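Local structure of putative integron gene cassette protein (Uncultured bacterium, 3GHJ) at residues Phe91-Lys95 against Ser96-Pro100. The protein is of unknown function but belongs to the glyoxalase/bleomycin resistance protein/dioxygenase superfamily, and is probably encoded by an integron gene cassette. The protein carries 1 engineered substitution. Numbering follows the deposited sequence.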
# COMPACT_ATOMS: atom_id res chain seq x y z
N PHE A 91 -1.27 -6.33 4.77
CA PHE A 91 -2.35 -7.00 4.07
C PHE A 91 -3.45 -7.36 5.05
O PHE A 91 -3.17 -7.69 6.20
CB PHE A 91 -1.82 -8.26 3.38
CG PHE A 91 -0.68 -7.99 2.44
CD1 PHE A 91 -0.93 -7.55 1.16
CD2 PHE A 91 0.64 -8.12 2.85
CE1 PHE A 91 0.10 -7.25 0.28
CE2 PHE A 91 1.70 -7.84 1.97
CZ PHE A 91 1.42 -7.40 0.68
N ARG A 92 -4.68 -7.30 4.57
CA ARG A 92 -5.85 -7.62 5.37
C ARG A 92 -6.02 -9.13 5.52
O ARG A 92 -5.91 -9.86 4.54
CB ARG A 92 -7.09 -7.05 4.67
CG ARG A 92 -8.38 -7.25 5.45
CD ARG A 92 -8.38 -6.43 6.73
NE ARG A 92 -9.67 -6.49 7.41
CZ ARG A 92 -10.70 -5.69 7.15
NH1 ARG A 92 -10.60 -4.77 6.20
NH2 ARG A 92 -11.83 -5.83 7.83
N VAL A 93 -6.27 -9.58 6.75
CA VAL A 93 -6.61 -10.99 7.00
C VAL A 93 -7.71 -11.04 8.05
O VAL A 93 -7.97 -10.05 8.74
CB VAL A 93 -5.38 -11.82 7.47
CG1 VAL A 93 -4.21 -11.65 6.51
CG2 VAL A 93 -4.97 -11.42 8.88
N GLU A 94 -8.34 -12.20 8.20
CA GLU A 94 -9.36 -12.38 9.23
C GLU A 94 -8.71 -12.63 10.59
O GLU A 94 -7.65 -13.25 10.67
CB GLU A 94 -10.27 -13.56 8.85
CG GLU A 94 -11.13 -13.29 7.63
CD GLU A 94 -11.72 -14.56 7.04
OE1 GLU A 94 -11.21 -15.66 7.33
OE2 GLU A 94 -12.70 -14.45 6.27
N LYS A 95 -9.33 -12.15 11.66
CA LYS A 95 -8.78 -12.34 12.99
C LYS A 95 -8.58 -13.82 13.32
O LYS A 95 -7.57 -14.20 13.93
CB LYS A 95 -9.66 -11.68 14.07
CG LYS A 95 -9.56 -10.16 14.11
CD LYS A 95 -10.28 -9.59 15.32
CE LYS A 95 -9.97 -8.10 15.49
NZ LYS A 95 -10.81 -7.47 16.55
N SER A 96 -9.53 -14.64 12.90
CA SER A 96 -9.46 -16.08 13.17
C SER A 96 -8.32 -16.78 12.44
O SER A 96 -7.97 -17.91 12.76
CB SER A 96 -10.78 -16.75 12.78
OG SER A 96 -11.01 -16.62 11.39
N GLU A 97 -7.73 -16.11 11.45
CA GLU A 97 -6.64 -16.69 10.67
C GLU A 97 -5.25 -16.25 11.12
O GLU A 97 -4.25 -16.68 10.55
CB GLU A 97 -6.83 -16.41 9.18
CG GLU A 97 -8.10 -17.04 8.61
CD GLU A 97 -8.11 -18.55 8.70
OE1 GLU A 97 -7.02 -19.16 8.73
OE2 GLU A 97 -9.22 -19.14 8.74
N ILE A 98 -5.19 -15.43 12.16
CA ILE A 98 -3.91 -14.94 12.68
C ILE A 98 -2.96 -16.08 13.07
O ILE A 98 -1.82 -16.12 12.62
CB ILE A 98 -4.13 -13.94 13.85
CG1 ILE A 98 -4.70 -12.60 13.32
CG2 ILE A 98 -2.84 -13.73 14.65
CD1 ILE A 98 -3.68 -11.75 12.54
N GLU A 99 -3.41 -17.03 13.88
CA GLU A 99 -2.49 -18.09 14.28
C GLU A 99 -2.11 -19.03 13.13
O GLU A 99 -0.93 -19.38 12.98
CB GLU A 99 -3.02 -18.86 15.49
CG GLU A 99 -3.22 -17.99 16.75
CD GLU A 99 -1.92 -17.54 17.42
OE1 GLU A 99 -0.84 -18.12 17.16
OE2 GLU A 99 -1.99 -16.60 18.25
N PRO A 100 -3.08 -19.45 12.29
CA PRO A 100 -2.69 -20.26 11.13
C PRO A 100 -1.68 -19.54 10.23
O PRO A 100 -0.76 -20.19 9.73
CB PRO A 100 -4.01 -20.48 10.39
CG PRO A 100 -5.06 -20.36 11.46
CD PRO A 100 -4.54 -19.39 12.48
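Between Glu94 and Ile98 the backbone folds through two overlapping type I turns, each closed by an i to i+3 hydrogen bond, Glu97 N to Glu94 O at 3.0 Å and Ile98 N to Lys95 O at 3.2 Å. Lys95 and Ser96 have near-helical backbone angles, so the chain is already coiling when helix 98-107 begins. On the buried side of the turns, Val93 CG2 meets Ile98 CD1 at 3.9 Å, the two branched side chains crossing at about a right angle. Ile98 CG1 stands anti to its own carbonyl carbon (chi1 -71°), which sets it beside Lys95 O, and the bend at chi2 (-72°) carries CD1 to the valine. This connection joins strand 88-93 to its helix in the second beta-alpha-beta-beta-beta module of the vicinal oxygen chelate fold. Apolar residues suit both positions: Val93 also packs on Phe138, and Ile98 on Val124, Leu126 and Ala140, between helix and sheet. Acidic side chains occupy the outer side, where Glu94 and Glu97 run alongside each other in the same direction. Glu94 OE1 lies 3.6 Å from Glu97 CG, whereas its 4.2 Å separation from Glu97 OE2 is a like-charge approach; at the protein surface solvent probably screens the two charges. Just before helix 98-107, an acid at Glu97 probably also suits the positive end of the helix dipole. The Lys95 side chain extends the other way, long enough for NZ to make a weak hydrogen bond to Gln122 O.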